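Local coordinates for surface protein R28 (Streptococcus pyogenes, PDB 6S5Z) that is a cell-wall-attached surface protein of a pathogenic streptococcus, represented here by a single Rib domain, a module implicated in infection, at residues Ser40-Lys45 against Val62-Pro67. Residues are numbered along the deposited sequence; the frame is centred on the assembly and turned at random.
Sequences STYNWK and VEVHYP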
ATOM      1  N   SER A  40      11.566   1.143  -5.350  1.00 10.70           N
ATOM      2  CA  SER A  40      10.860   0.851  -4.107  1.00  9.75           C
ATOM      3  C   SER A  40      10.120  -0.472  -4.238  1.00 12.36           C
ATOM      4  O   SER A  40       9.645  -0.830  -5.308  1.00  8.95           O
ATOM      5  CB  SER A  40       9.858   1.966  -3.787  1.00  9.22           C
ATOM      6  OG  SER A  40      10.492   3.236  -3.801  1.00 15.58           O
ATOM      7  N   THR A  41       9.966  -1.184  -3.125  1.00 15.75           N
ATOM      8  CA  THR A  41       9.152  -2.386  -3.129  1.00 15.41           C
ATOM      9  C   THR A  41       7.967  -2.183  -2.194  1.00 12.04           C
ATOM     10  O   THR A  41       8.038  -1.400  -1.251  1.00 13.74           O
ATOM     11  CB  THR A  41       9.973  -3.643  -2.740  1.00 17.14           C
ATOM     12  OG1 THR A  41      10.419  -3.556  -1.380  1.00 18.82           O
ATOM     13  CG2 THR A  41      11.191  -3.800  -3.654  1.00 20.88           C
ATOM     14  N   TYR A  42       6.867  -2.885  -2.472  1.00  8.26           N
ATOM     15  CA  TYR A  42       5.608  -2.703  -1.754  1.00  8.37           C
ATOM     16  C   TYR A  42       5.145  -4.050  -1.231  1.00  8.80           C
ATOM     17  O   TYR A  42       5.172  -5.041  -1.967  1.00 12.60           O
ATOM     18  CB  TYR A  42       4.536  -2.108  -2.677  1.00 15.39           C
ATOM     19  CG  TYR A  42       4.948  -0.791  -3.318  1.00 11.63           C
ATOM     20  CD1 TYR A  42       5.773  -0.756  -4.452  1.00 12.58           C
ATOM     21  CD2 TYR A  42       4.530   0.421  -2.784  1.00  7.73           C
ATOM     22  CE1 TYR A  42       6.150   0.465  -5.029  1.00 10.07           C
ATOM     23  CE2 TYR A  42       4.901   1.621  -3.352  1.00 13.03           C
ATOM     24  CZ  TYR A  42       5.701   1.644  -4.472  1.00 10.54           C
ATOM     25  OH  TYR A  42       6.045   2.871  -5.009  1.00 15.47           O
ATOM     26  N   ASN A  43       4.715  -4.084   0.029  1.00 11.97           N
ATOM     27  CA  ASN A  43       4.175  -5.312   0.596  1.00 14.28           C
ATOM     28  C   ASN A  43       3.149  -4.935   1.642  1.00 14.58           C
ATOM     29  O   ASN A  43       3.160  -3.823   2.168  1.00 11.14           O
ATOM     30  CB  ASN A  43       5.257  -6.190   1.223  1.00 14.83           C
ATOM     31  CG  ASN A  43       5.953  -5.513   2.382  1.00 17.94           C
ATOM     32  OD1 ASN A  43       6.938  -4.809   2.190  1.00 16.94           O
ATOM     33  ND2 ASN A  43       5.440  -5.717   3.600  1.00 17.12           N
ATOM     34  N   TRP A  44       2.263  -5.878   1.940  1.00 11.75           N
ATOM     35  CA  TRP A  44       1.316  -5.673   3.022  1.00  9.79           C
ATOM     36  C   TRP A  44       2.014  -5.808   4.364  1.00 10.82           C
ATOM     37  O   TRP A  44       2.783  -6.748   4.590  1.00 10.88           O
ATOM     38  CB  TRP A  44       0.157  -6.677   2.934  1.00 14.68           C
ATOM     39  CG  TRP A  44      -0.694  -6.487   1.728  1.00  7.56           C
ATOM     40  CD1 TRP A  44      -0.764  -7.290   0.629  1.00  7.38           C
ATOM     41  CD2 TRP A  44      -1.580  -5.387   1.482  1.00  9.28           C
ATOM     42  NE1 TRP A  44      -1.649  -6.760  -0.287  1.00 10.18           N
ATOM     43  CE2 TRP A  44      -2.162  -5.595   0.216  1.00 12.60           C
ATOM     44  CE3 TRP A  44      -1.937  -4.249   2.215  1.00 13.49           C
ATOM     45  CZ2 TRP A  44      -3.085  -4.704  -0.337  1.00 11.60           C
ATOM     46  CZ3 TRP A  44      -2.851  -3.375   1.673  1.00  9.64           C
ATOM     47  CH2 TRP A  44      -3.413  -3.602   0.406  1.00 11.42           C
ATOM     48  N   LYS A  45       1.721  -4.878   5.268  1.00 12.51           N
ATOM     49  CA  LYS A  45       2.179  -5.039   6.641  1.00 11.70           C
ATOM     50  C   LYS A  45       1.625  -6.332   7.221  1.00 10.00           C
ATOM     51  O   LYS A  45       0.474  -6.691   6.982  1.00 14.88           O
ATOM     52  CB  LYS A  45       1.721  -3.858   7.503  1.00 10.11           C
ATOM     53  CG  LYS A  45       2.167  -3.935   8.962  1.00 16.57           C
ATOM     54  CD  LYS A  45       1.842  -2.634   9.676  1.00 19.52           C
ATOM     55  CE  LYS A  45       2.736  -1.537   9.176  1.00 25.73           C
ATOM     56  NZ  LYS A  45       4.116  -1.749   9.611  1.00 24.09           N
ATOM     57  N   VAL A  62      -0.004  -0.628   3.748  1.00 11.93           N
ATOM     58  CA  VAL A  62       1.058  -0.905   2.798  1.00 13.85           C
ATOM     59  C   VAL A  62       2.362  -0.399   3.387  1.00 15.70           C
ATOM     60  O   VAL A  62       2.427   0.733   3.892  1.00 15.43           O
ATOM     61  CB  VAL A  62       0.771  -0.238   1.445  1.00 12.62           C
ATOM     62  CG1 VAL A  62       1.954  -0.438   0.470  1.00  8.30           C
ATOM     63  CG2 VAL A  62      -0.517  -0.777   0.857  1.00 12.68           C
ATOM     64  N   GLU A  63       3.391  -1.242   3.354  1.00 13.31           N
ATOM     65  CA  GLU A  63       4.749  -0.804   3.623  1.00 14.04           C
ATOM     66  C   GLU A  63       5.432  -0.461   2.307  1.00 15.57           C
ATOM     67  O   GLU A  63       5.495  -1.302   1.399  1.00 11.09           O
ATOM     68  CB  GLU A  63       5.553  -1.883   4.338  1.00 12.00           C
ATOM     69  CG  GLU A  63       4.969  -2.305   5.647  1.00 15.56           C
ATOM     70  CD  GLU A  63       5.804  -3.410   6.293  1.00 18.12           C
ATOM     71  OE1 GLU A  63       6.730  -3.945   5.634  1.00 14.80           O
ATOM     72  OE2 GLU A  63       5.528  -3.732   7.460  1.00 15.29           O
ATOM     73  N   VAL A  64       5.957   0.753   2.212  1.00  9.23           N
ATOM     74  CA  VAL A  64       6.741   1.183   1.055  1.00  9.13           C
ATOM     75  C   VAL A  64       8.210   1.146   1.460  1.00 12.09           C
ATOM     76  O   VAL A  64       8.636   1.900   2.340  1.00 13.74           O
ATOM     77  CB  VAL A  64       6.323   2.581   0.572  1.00  8.93           C
ATOM     78  CG1 VAL A  64       7.093   2.969  -0.684  1.00 14.45           C
ATOM     79  CG2 VAL A  64       4.873   2.578   0.259  1.00 10.89           C
ATOM     80  N   HIS A  65       8.987   0.251   0.850  1.00 10.08           N
ATOM     81  CA  HIS A  65      10.392   0.047   1.210  1.00 11.60           C
ATOM     82  C   HIS A  65      11.258   0.806   0.213  1.00 16.16           C
ATOM     83  O   HIS A  65      11.328   0.434  -0.957  1.00 13.33           O
ATOM     84  CB  HIS A  65      10.751  -1.440   1.204  1.00 14.69           C
ATOM     85  CG  HIS A  65      10.157  -2.217   2.339  1.00 18.19           C
ATOM     86  ND1 HIS A  65      10.893  -2.615   3.433  1.00 17.39           N
ATOM     87  CD2 HIS A  65       8.892  -2.643   2.560  1.00 17.90           C
ATOM     88  CE1 HIS A  65      10.108  -3.263   4.277  1.00 17.79           C
ATOM     89  NE2 HIS A  65       8.890  -3.299   3.768  1.00 17.18           N
ATOM     90  N   TYR A  66      11.963   1.810   0.686  1.00 13.49           N
ATOM     91  CA  TYR A  66      12.736   2.670  -0.189  1.00 12.09           C
ATOM     92  C   TYR A  66      14.142   2.124  -0.359  1.00 17.72           C
ATOM     93  O   TYR A  66      14.597   1.290   0.432  1.00 18.06           O
ATOM     94  CB  TYR A  66      12.796   4.075   0.386  1.00 17.64           C
ATOM     95  CG  TYR A  66      11.466   4.744   0.475  1.00 13.53           C
ATOM     96  CD1 TYR A  66      10.802   5.140  -0.667  1.00 10.92           C
ATOM     97  CD2 TYR A  66      10.874   5.003   1.709  1.00 15.33           C
ATOM     98  CE1 TYR A  66       9.588   5.767  -0.595  1.00 19.86           C
ATOM     99  CE2 TYR A  66       9.658   5.638   1.787  1.00 16.60           C
ATOM    100  CZ  TYR A  66       9.019   6.008   0.632  1.00 15.87           C
ATOM    101  OH  TYR A  66       7.806   6.637   0.700  1.00 21.17           O
ATOM    102  N   PRO A  67      14.860   2.569  -1.394  1.00 15.92           N
ATOM    103  CA  PRO A  67      16.216   2.042  -1.620  1.00 21.58           C
ATOM    104  C   PRO A  67      17.198   2.304  -0.496  1.00 23.73           C
ATOM    105  O   PRO A  67      18.157   1.537  -0.363  1.00 27.12           O
ATOM    106  CB  PRO A  67      16.663   2.755  -2.907  1.00 17.66           C
ATOM    107  CG  PRO A  67      15.385   3.103  -3.599  1.00 19.01           C
ATOM    108  CD  PRO A  67      14.430   3.462  -2.486  1.00 12.61           C
TER
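Glu63 shows how one carboxylate can tie together the polar face of a beta ladder. Glu63 OE1 accepts two bonds: Asn43 ND2 reaches it at 3.0 Å from above the carboxylate plane, and His65 NE2, nearly in its own ring plane, takes the anti lone pair at 2.9 Å. Glu63 OE2 turns its anti lone pair to Lys45 NZ, 3.2 Å away, in a salt bridge. The lysine leaves the backbone extended, then bends at its last two torsions to bring the ammonium alongside OE2; the same NZ also pairs with Asp73 on strand 71-81. The lysine charge and the two N-H donors on OE1 probably favour an ionised Glu63. Asn43 holds its amide with chi1 at 62°, CG in the crowded position between N and carbonyl carbon, where ND2 also donates to Trp44 O from above the carbonyl plane.

Underneath runs an antiparallel pairing of strands 41-44 and 56-65, a hairpin at the edge of the E-set, immunoglobulin-like sheet of this Rib domain. Thr41 with His65 and Asn43 with Glu63 are the hydrogen-bonded pairs. The bond from His65 N to Thr41 O is nearly straight, 2.8 Å long at 174°.

On the other face Tyr42 and Val64 lie side by side, both Val64 methyls close to CE2 of the ring; Tyr42 CE2 is 3.7 Å from Val64 CG1. At the next non-hydrogen-bonded pair the side chains diverge, yet the end of the Trp44 ring comes back, CZ3 meeting Val62 CG2 at 3.6 Å; both side chains reach Val76 of strand 71-81, while Trp44 NE1 is bonded to Leu24 O. Beyond the ladder, Tyr66 OH bonds to Asp72, a residue of the sodium site.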